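Local coordinates for protein D-hydantoinase (Ralstonia pickettii, PDB 1NFG) that probably catalyses the stereospecific hydrolysis of the cyclic amide bond of D-hydantoin derivatives, with a TIM-barrel active site that binds two zinc ions, at residues G113-H122 with E443-R452; P338-M346 with M399-M410. All coordinates share one frame; numbering follows the deposited sequence.

Contact 1 (G113-H122 with E443-R452); sequences GKSAIDYGYH and EPTDGKFLKR
Tyr119 and Phe449 make a single parallel beta bridge by which 443-452, from the C-terminal part of the chain, is laid along strand 118-124 of the TIM barrel. Lys448 O accepts the N-H of Tyr119 at 3.0 Å, and Tyr119 O takes the N-H of Leu450. The close-packed part is centred here on an aromatic cluster. Tyr119 presents a ring face to the Phe449 backbone, whose CA makes a CH-pi contact 3.9 Å from the ring centroid, while Tyr119 CE1 meets the edge of the Phe449 ring. Phe449 has CG anti to its backbone N (chi1 175°), which carries CE1 over the face of Tyr121; the centroids of these two rings lie 4.7 Å apart. Flat, broad side chains suit a site where one residue must touch two neighbours. Tyr121 also sends its hydroxyl to Asp108. Gly447, with no side chain, lets Ser115 O accept its N-H and Ile117 O approach its CA. Asp118 OD1 accepts Lys448 N at 3.1 Å from above the carboxylate plane; OD1 also forms a salt bridge with Arg430 and OD2 one with Lys379, which probably offset its charge.

Toward Gly113 the contact opens to solvent. Glu443 to Asp446 form a type I turn, closed by Asp446 N to Glu443 O at 2.8 Å, and Pro444 CB merely rests 3.7 Å from Lys114 O.

At the inner end, a water accepts Tyr121 N, donates to Leu450 O and is weakly held by Arg452 NE. Arg452 NH1 binds Phe373 O, while a bend at chi3 (-56°) brings NH2 to Tyr121 O: this 2.8 Å bond is nearly straight, with Tyr121 O close to the guanidinium plane.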
loop_
_atom_site.group_PDB
_atom_site.type_symbol
_atom_site.label_atom_id
_atom_site.label_comp_id
_atom_site.label_asym_id
_atom_site.label_seq_id
_atom_site.Cartn_x
_atom_site.Cartn_y
_atom_site.Cartn_z
ATOM N N GLY A 113 18.593 -42.889 18.311
ATOM C CA GLY A 113 18.184 -43.739 19.413
ATOM C C GLY A 113 17.657 -43.016 20.633
ATOM O O GLY A 113 17.548 -43.622 21.697
ATOM N N LYS A 114 17.308 -41.737 20.500
ATOM C CA LYS A 114 16.812 -40.989 21.656
ATOM C C LYS A 114 15.521 -40.211 21.419
ATOM O O LYS A 114 14.913 -39.719 22.375
ATOM C CB LYS A 114 17.896 -40.035 22.156
ATOM C CG LYS A 114 19.267 -40.681 22.263
ATOM C CD LYS A 114 20.298 -39.699 22.774
ATOM C CE LYS A 114 21.715 -40.220 22.581
ATOM N NZ LYS A 114 22.699 -39.293 23.202
ATOM N N SER A 115 15.103 -40.105 20.157
ATOM C CA SER A 115 13.878 -39.386 19.789
ATOM C C SER A 115 12.624 -40.234 19.912
ATOM O O SER A 115 12.527 -41.295 19.290
ATOM C CB SER A 115 13.952 -38.897 18.346
ATOM O OG SER A 115 14.993 -37.964 18.180
ATOM N N ALA A 116 11.657 -39.755 20.690
ATOM C CA ALA A 116 10.400 -40.477 20.856
ATOM C C ALA A 116 9.609 -40.463 19.547
ATOM O O ALA A 116 8.818 -41.372 19.290
ATOM C CB ALA A 116 9.576 -39.847 21.966
ATOM N N ILE A 117 9.836 -39.435 18.725
ATOM C CA ILE A 117 9.136 -39.279 17.448
ATOM C C ILE A 117 10.125 -39.038 16.312
ATOM O O ILE A 117 11.307 -38.797 16.549
ATOM C CB ILE A 117 8.155 -38.084 17.489
ATOM C CG1 ILE A 117 8.953 -36.775 17.596
ATOM C CG2 ILE A 117 7.198 -38.235 18.672
ATOM C CD1 ILE A 117 8.121 -35.504 17.694
ATOM N N ASP A 118 9.625 -39.097 15.079
ATOM C CA ASP A 118 10.452 -38.893 13.894
ATOM C C ASP A 118 10.953 -37.455 13.794
ATOM O O ASP A 118 10.343 -36.535 14.347
ATOM C CB ASP A 118 9.668 -39.305 12.642
ATOM C CG ASP A 118 9.541 -40.826 12.512
ATOM O OD1 ASP A 118 9.790 -41.522 13.519
ATOM O OD2 ASP A 118 9.196 -41.326 11.417
ATOM N N TYR A 119 12.070 -37.264 13.096
ATOM C CA TYR A 119 12.669 -35.938 12.982
ATOM C C TYR A 119 13.515 -35.742 11.730
ATOM O O TYR A 119 14.078 -36.694 11.186
ATOM C CB TYR A 119 13.540 -35.679 14.211
ATOM C CG TYR A 119 14.643 -36.704 14.368
ATOM C CD1 TYR A 119 15.827 -36.603 13.637
ATOM C CD2 TYR A 119 14.461 -37.831 15.173
ATOM C CE1 TYR A 119 16.801 -37.604 13.696
ATOM C CE2 TYR A 119 15.427 -38.839 15.238
ATOM C CZ TYR A 119 16.590 -38.719 14.495
ATOM O OH TYR A 119 17.530 -39.725 14.539
ATOM N N GLY A 120 13.587 -34.488 11.287
ATOM C CA GLY A 120 14.379 -34.117 10.124
ATOM C C GLY A 120 15.259 -32.970 10.587
ATOM O O GLY A 120 15.140 -32.550 11.742
ATOM N N TYR A 121 16.140 -32.457 9.729
ATOM C CA TYR A 121 17.004 -31.346 10.143
ATOM C C TYR A 121 16.991 -30.164 9.196
ATOM O O TYR A 121 16.858 -30.322 7.984
ATOM C CB TYR A 121 18.488 -31.748 10.236
ATOM C CG TYR A 121 18.881 -32.898 11.141
ATOM C CD1 TYR A 121 18.246 -33.120 12.364
ATOM C CD2 TYR A 121 19.946 -33.732 10.786
ATOM C CE1 TYR A 121 18.665 -34.152 13.210
ATOM C CE2 TYR A 121 20.373 -34.762 11.621
ATOM C CZ TYR A 121 19.731 -34.971 12.826
ATOM O OH TYR A 121 20.142 -36.009 13.633
ATOM N N HIS A 122 17.144 -28.975 9.767
ATOM C CA HIS A 122 17.293 -27.753 8.982
ATOM C C HIS A 122 18.755 -27.483 9.299
ATOM O O HIS A 122 19.212 -27.794 10.407
ATOM C CB HIS A 122 16.499 -26.575 9.544
ATOM C CG HIS A 122 15.018 -26.749 9.496
ATOM N ND1 HIS A 122 14.330 -26.932 8.317
ATOM C CD2 HIS A 122 14.090 -26.709 10.480
ATOM C CE1 HIS A 122 13.037 -26.992 8.577
ATOM N NE2 HIS A 122 12.865 -26.859 9.881
ATOM N N GLU A 443 9.192 -45.706 23.292
ATOM C CA GLU A 443 10.608 -45.930 23.564
ATOM C C GLU A 443 11.428 -44.840 22.874
ATOM O O GLU A 443 11.134 -44.464 21.737
ATOM C CB GLU A 443 11.041 -47.280 22.991
ATOM C CG GLU A 443 10.202 -48.453 23.426
ATOM C CD GLU A 443 10.816 -49.193 24.588
ATOM O OE1 GLU A 443 11.096 -48.550 25.627
ATOM O OE2 GLU A 443 11.019 -50.421 24.454
ATOM N N PRO A 444 12.481 -44.333 23.541
ATOM C CA PRO A 444 13.324 -43.286 22.950
ATOM C C PRO A 444 14.003 -43.786 21.680
ATOM O O PRO A 444 14.709 -43.053 20.990
ATOM C CB PRO A 444 14.321 -42.979 24.064
ATOM C CG PRO A 444 14.427 -44.274 24.784
ATOM C CD PRO A 444 12.992 -44.728 24.863
ATOM N N THR A 445 13.755 -45.048 21.368
ATOM C CA THR A 445 14.337 -45.677 20.200
ATOM C C THR A 445 13.353 -45.700 19.019
ATOM O O THR A 445 13.708 -46.114 17.913
ATOM C CB THR A 445 14.784 -47.116 20.571
ATOM O OG1 THR A 445 15.405 -47.733 19.442
ATOM C CG2 THR A 445 13.590 -47.959 21.012
ATOM N N ASP A 446 12.128 -45.233 19.252
ATOM C CA ASP A 446 11.100 -45.219 18.213
ATOM C C ASP A 446 11.334 -44.223 17.079
ATOM O O ASP A 446 11.138 -44.551 15.903
ATOM C CB ASP A 446 9.719 -44.935 18.816
ATOM C CG ASP A 446 9.271 -46.000 19.804
ATOM O OD1 ASP A 446 9.541 -47.199 19.565
ATOM O OD2 ASP A 446 8.626 -45.634 20.812
ATOM N N GLY A 447 11.742 -43.004 17.437
ATOM C CA GLY A 447 11.966 -41.962 16.447
ATOM C C GLY A 447 13.056 -42.212 15.427
ATOM O O GLY A 447 14.135 -42.687 15.764
ATOM N N LYS A 448 12.780 -41.882 14.171
ATOM C CA LYS A 448 13.758 -42.067 13.112
ATOM C C LYS A 448 13.972 -40.784 12.319
ATOM O O LYS A 448 13.084 -39.936 12.221
ATOM C CB LYS A 448 13.320 -43.190 12.166
ATOM C CG LYS A 448 13.154 -44.544 12.842
ATOM C CD LYS A 448 14.357 -44.875 13.735
ATOM C CE LYS A 448 14.205 -46.207 14.474
ATOM N NZ LYS A 448 14.447 -47.360 13.564
ATOM N N PHE A 449 15.165 -40.643 11.758
ATOM C CA PHE A 449 15.504 -39.475 10.962
ATOM C C PHE A 449 14.773 -39.542 9.614
ATOM O O PHE A 449 14.519 -40.630 9.088
ATOM C CB PHE A 449 17.017 -39.423 10.738
ATOM C CG PHE A 449 17.455 -38.313 9.836
ATOM C CD1 PHE A 449 17.551 -37.008 10.313
ATOM C CD2 PHE A 449 17.736 -38.564 8.496
ATOM C CE1 PHE A 449 17.918 -35.974 9.465
ATOM C CE2 PHE A 449 18.104 -37.538 7.638
ATOM C CZ PHE A 449 18.197 -36.239 8.121
ATOM N N LEU A 450 14.444 -38.377 9.059
ATOM C CA LEU A 450 13.741 -38.308 7.785
ATOM C C LEU A 450 14.532 -37.581 6.717
ATOM O O LEU A 450 14.860 -36.404 6.876
ATOM C CB LEU A 450 12.408 -37.586 7.965
ATOM C CG LEU A 450 11.332 -38.296 8.778
ATOM C CD1 LEU A 450 10.330 -37.291 9.314
ATOM C CD2 LEU A 450 10.653 -39.329 7.895
ATOM N N LYS A 451 14.855 -38.277 5.635
ATOM C CA LYS A 451 15.563 -37.633 4.540
ATOM C C LYS A 451 14.461 -36.891 3.804
ATOM O O LYS A 451 13.653 -37.499 3.099
ATOM C CB LYS A 451 16.210 -38.661 3.612
ATOM C CG LYS A 451 17.410 -39.376 4.210
ATOM C CD LYS A 451 18.006 -40.400 3.236
ATOM C CE LYS A 451 18.448 -39.756 1.926
ATOM N NZ LYS A 451 18.938 -40.764 0.938
ATOM N N ARG A 452 14.415 -35.577 3.989
ATOM C CA ARG A 452 13.391 -34.754 3.359
ATOM C C ARG A 452 13.708 -34.465 1.897
ATOM O O ARG A 452 14.866 -34.459 1.486
ATOM C CB ARG A 452 13.203 -33.471 4.179
ATOM C CG ARG A 452 12.851 -33.797 5.625
ATOM C CD ARG A 452 12.683 -32.604 6.538
ATOM N NE ARG A 452 13.855 -31.736 6.564
ATOM C CZ ARG A 452 14.047 -30.729 5.719
ATOM N NH1 ARG A 452 13.135 -30.474 4.793
ATOM N NH2 ARG A 452 15.145 -29.986 5.793
HETATM O O HOH W 1 15.885 -33.903 7.505
#

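Contact 2 (P338-M346 with M399-M410); sequences PGVEERLMM and MVIEQTAMHNAM
The carboxylate arm of Glu341 lies crosswise to the His407 side chain, with the carboxylate and imidazole planes turned 42° apart. Glu341 is fully extended beyond a CG that sits anti to the backbone N (chi1 -164°), the reach needed to offer both oxygens to one residue. OE1 accepts the backbone N-H of His407 through its syn lone pair at 2.8 Å. OE2 accepts His407 ND1 at 2.9 Å, the oxygen lying near the ring plane although the nitrogen stands above the carboxylate plane; a weak second bond runs from ND1 to OE1. A carboxylate fits here because it accepts from backbone and ring together, and its charge would probably favour a protonated imidazole.

Met406 runs antiparallel alongside Glu341 and passes Glu342 at a slant, but the modelled position of its methyl is doubtful. Glu342 itself turns its carboxylate to Ser413 OG. The residues leading into helix 343-352, which follows the last strand of the TIM barrel, are thus joined to the loop after strand 390-400.

Beyond the polar group the contact is apolar. Met346 and Ile401 meet end-on, CE against CD1, the thioether chain being flexible enough to fold at chi2 and chi3. Met345 CE lies 4.4 Å from the same Ile401 CD1, its SD reaches the strand itself near Met399 SD, and Pro338 CB is 4.1 Å from Met410 CG.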
loop_
_atom_site.group_PDB
_atom_site.type_symbol
_atom_site.label_atom_id
_atom_site.label_comp_id
_atom_site.label_asym_id
_atom_site.label_seq_id
_atom_site.Cartn_x
_atom_site.Cartn_y
_atom_site.Cartn_z
ATOM N N PRO A 338 9.308 -22.281 25.752
ATOM C CA PRO A 338 8.850 -23.625 25.399
ATOM C C PRO A 338 7.429 -23.664 24.837
ATOM O O PRO A 338 6.620 -22.774 25.103
ATOM C CB PRO A 338 8.953 -24.365 26.723
ATOM C CG PRO A 338 8.485 -23.316 27.692
ATOM C CD PRO A 338 9.212 -22.062 27.208
ATOM N N GLY A 339 7.129 -24.707 24.069
ATOM C CA GLY A 339 5.797 -24.840 23.512
ATOM C C GLY A 339 5.565 -25.994 22.551
ATOM O O GLY A 339 4.473 -26.111 22.007
ATOM N N VAL A 340 6.557 -26.852 22.337
ATOM C CA VAL A 340 6.380 -27.961 21.399
ATOM C C VAL A 340 5.192 -28.848 21.767
ATOM O O VAL A 340 4.529 -29.401 20.888
ATOM C CB VAL A 340 7.658 -28.845 21.291
ATOM C CG1 VAL A 340 7.810 -29.716 22.530
ATOM C CG2 VAL A 340 7.599 -29.693 20.029
ATOM N N GLU A 341 4.911 -28.968 23.061
ATOM C CA GLU A 341 3.807 -29.809 23.508
ATOM C C GLU A 341 2.441 -29.142 23.398
ATOM O O GLU A 341 1.472 -29.771 22.981
ATOM C CB GLU A 341 4.014 -30.258 24.958
ATOM C CG GLU A 341 3.117 -31.437 25.344
ATOM C CD GLU A 341 3.308 -31.900 26.775
ATOM O OE1 GLU A 341 4.467 -31.993 27.233
ATOM O OE2 GLU A 341 2.290 -32.184 27.442
ATOM N N GLU A 342 2.374 -27.869 23.769
ATOM C CA GLU A 342 1.123 -27.128 23.743
ATOM C C GLU A 342 0.655 -26.673 22.365
ATOM O O GLU A 342 -0.526 -26.368 22.186
ATOM C CB GLU A 342 1.227 -25.902 24.656
ATOM C CG GLU A 342 1.595 -26.224 26.095
ATOM C CD GLU A 342 3.094 -26.185 26.359
ATOM O OE1 GLU A 342 3.881 -26.623 25.492
ATOM O OE2 GLU A 342 3.484 -25.726 27.454
ATOM N N ARG A 343 1.564 -26.652 21.392
ATOM C CA ARG A 343 1.232 -26.175 20.051
ATOM C C ARG A 343 -0.154 -26.536 19.519
ATOM O O ARG A 343 -0.975 -25.649 19.297
ATOM C CB ARG A 343 2.291 -26.605 19.027
ATOM C CG ARG A 343 2.084 -25.939 17.656
ATOM C CD ARG A 343 3.124 -26.337 16.614
ATOM N NE ARG A 343 3.143 -27.776 16.370
ATOM C CZ ARG A 343 2.990 -28.335 15.175
ATOM N NH1 ARG A 343 2.805 -27.572 14.105
ATOM N NH2 ARG A 343 3.021 -29.656 15.047
ATOM N N LEU A 344 -0.424 -27.822 19.315
ATOM C CA LEU A 344 -1.720 -28.231 18.777
ATOM C C LEU A 344 -2.919 -27.753 19.586
ATOM O O LEU A 344 -3.836 -27.148 19.031
ATOM C CB LEU A 344 -1.799 -29.755 18.615
ATOM C CG LEU A 344 -0.923 -30.464 17.577
ATOM C CD1 LEU A 344 -1.748 -31.515 16.883
ATOM C CD2 LEU A 344 -0.386 -29.496 16.558
ATOM N N MET A 345 -2.930 -28.018 20.886
ATOM C CA MET A 345 -4.061 -27.590 21.699
ATOM C C MET A 345 -4.327 -26.103 21.553
ATOM O O MET A 345 -5.468 -25.687 21.354
ATOM C CB MET A 345 -3.836 -27.925 23.172
ATOM C CG MET A 345 -4.000 -29.402 23.505
ATOM S SD MET A 345 -3.823 -29.717 25.274
ATOM C CE MET A 345 -2.033 -29.559 25.452
ATOM N N MET A 346 -3.268 -25.305 21.645
ATOM C CA MET A 346 -3.381 -23.857 21.526
ATOM C C MET A 346 -3.916 -23.416 20.161
ATOM O O MET A 346 -4.813 -22.579 20.081
ATOM C CB MET A 346 -2.021 -23.212 21.792
ATOM C CG MET A 346 -1.566 -23.335 23.230
ATOM S SD MET A 346 -2.694 -22.493 24.362
ATOM C CE MET A 346 -3.653 -23.797 24.831
ATOM N N MET A 399 -9.567 -28.731 29.945
ATOM C CA MET A 399 -8.418 -28.842 30.827
ATOM C C MET A 399 -7.658 -27.531 30.959
ATOM O O MET A 399 -7.706 -26.680 30.071
ATOM C CB MET A 399 -7.491 -29.918 30.268
ATOM C CG MET A 399 -6.041 -29.803 30.662
ATOM S SD MET A 399 -5.021 -30.637 29.435
ATOM C CE MET A 399 -5.372 -32.351 29.842
ATOM N N VAL A 400 -6.966 -27.371 32.081
ATOM C CA VAL A 400 -6.166 -26.180 32.309
ATOM C C VAL A 400 -4.719 -26.579 32.103
ATOM O O VAL A 400 -4.252 -27.555 32.694
ATOM C CB VAL A 400 -6.299 -25.657 33.736
ATOM C CG1 VAL A 400 -5.309 -24.518 33.955
ATOM C CG2 VAL A 400 -7.718 -25.191 33.984
ATOM N N ILE A 401 -4.004 -25.832 31.272
ATOM C CA ILE A 401 -2.611 -26.155 31.029
ATOM C C ILE A 401 -1.743 -25.785 32.221
ATOM O O ILE A 401 -1.654 -24.621 32.605
ATOM C CB ILE A 401 -2.083 -25.456 29.768
ATOM C CG1 ILE A 401 -2.846 -25.983 28.550
ATOM C CG2 ILE A 401 -0.584 -25.702 29.621
ATOM C CD1 ILE A 401 -2.274 -25.556 27.231
ATOM N N GLU A 402 -1.121 -26.797 32.812
ATOM C CA GLU A 402 -0.246 -26.604 33.959
ATOM C C GLU A 402 1.054 -27.335 33.667
ATOM O O GLU A 402 1.037 -28.479 33.209
ATOM C CB GLU A 402 -0.884 -27.182 35.220
ATOM C CG GLU A 402 -2.332 -26.798 35.404
ATOM C CD GLU A 402 -2.966 -27.524 36.569
ATOM O OE1 GLU A 402 -2.815 -27.057 37.717
ATOM O OE2 GLU A 402 -3.602 -28.576 36.336
ATOM N N GLN A 403 2.177 -26.671 33.930
ATOM C CA GLN A 403 3.483 -27.264 33.680
ATOM C C GLN A 403 3.651 -28.572 34.436
ATOM O O GLN A 403 4.349 -29.474 33.970
ATOM C CB GLN A 403 4.588 -26.291 34.077
ATOM C CG GLN A 403 5.990 -26.768 33.747
ATOM C CD GLN A 403 6.133 -27.189 32.300
ATOM O OE1 GLN A 403 5.276 -26.890 31.464
ATOM N NE2 GLN A 403 7.227 -27.878 31.990
ATOM N N THR A 404 3.007 -28.675 35.599
ATOM C CA THR A 404 3.092 -29.885 36.411
ATOM C C THR A 404 2.513 -31.079 35.665
ATOM O O THR A 404 2.806 -32.225 35.993
ATOM C CB THR A 404 2.333 -29.735 37.748
ATOM O OG1 THR A 404 0.949 -29.455 37.493
ATOM C CG2 THR A 404 2.934 -28.619 38.577
ATOM N N ALA A 405 1.694 -30.804 34.656
ATOM C CA ALA A 405 1.073 -31.863 33.872
ATOM C C ALA A 405 1.731 -32.037 32.508
ATOM O O ALA A 405 1.380 -32.941 31.753
ATOM C CB ALA A 405 -0.415 -31.581 33.708
ATOM N N MET A 406 2.682 -31.171 32.183
ATOM C CA MET A 406 3.371 -31.284 30.904
ATOM C C MET A 406 4.417 -32.393 30.981
ATOM O O MET A 406 4.666 -32.935 32.057
ATOM C CB MET A 406 3.994 -29.943 30.517
ATOM C CG MET A 406 2.947 -28.866 30.265
ATOM S SD MET A 406 1.645 -29.412 29.115
ATOM C CE MET A 406 2.393 -29.053 27.593
ATOM N N HIS A 407 5.040 -32.728 29.855
ATOM C CA HIS A 407 5.994 -33.835 29.852
ATOM C C HIS A 407 7.441 -33.571 29.431
ATOM O O HIS A 407 8.127 -34.488 28.967
ATOM C CB HIS A 407 5.412 -34.973 29.002
ATOM C CG HIS A 407 4.006 -35.334 29.369
ATOM N ND1 HIS A 407 2.928 -34.526 29.073
ATOM C CD2 HIS A 407 3.507 -36.383 30.066
ATOM C CE1 HIS A 407 1.829 -35.059 29.575
ATOM N NE2 HIS A 407 2.153 -36.185 30.184
ATOM N N ASN A 408 7.921 -32.342 29.591
ATOM C CA ASN A 408 9.301 -32.043 29.219
ATOM C C ASN A 408 10.115 -31.722 30.478
ATOM O O ASN A 408 9.643 -31.939 31.598
ATOM C CB ASN A 408 9.347 -30.889 28.208
ATOM C CG ASN A 408 9.130 -29.532 28.848
ATOM O OD1 ASN A 408 8.351 -29.387 29.793
ATOM N ND2 ASN A 408 9.810 -28.524 28.321
ATOM N N ALA A 409 11.328 -31.211 30.305
ATOM C CA ALA A 409 12.185 -30.912 31.448
ATOM C C ALA A 409 12.201 -29.452 31.921
ATOM O O ALA A 409 13.086 -29.063 32.689
ATOM C CB ALA A 409 13.606 -31.371 31.143
ATOM N N MET A 410 11.227 -28.651 31.488
ATOM C CA MET A 410 11.168 -27.239 31.872
ATOM C C MET A 410 10.503 -26.967 33.214
ATOM O O MET A 410 9.753 -27.797 33.726
ATOM C CB MET A 410 10.458 -26.430 30.789
ATOM C CG MET A 410 11.359 -26.056 29.632
ATOM S SD MET A 410 12.706 -24.992 30.176
ATOM C CE MET A 410 11.882 -23.411 30.215
#

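The two contacts have centres about 21 Å apart, their nearest atoms about 6 Å apart, and do not touch. Along the chain contact 2 is nested inside the loop that contact 1 closes: 113-122 comes first, then 338-346 and 399-410, then 443-452. Both reach the same network of strands, in which 118-124 pairs with 85-93, 85-93 with 48-58, and 48-58 with 390-400. Helix 73-82 touches side chains of both. Contact 2 thus ties the polypeptide that follows the barrel to the strands beyond it, while contact 1 brings the C-terminal segment back to the barrel, both outside the zinc coordination sphere.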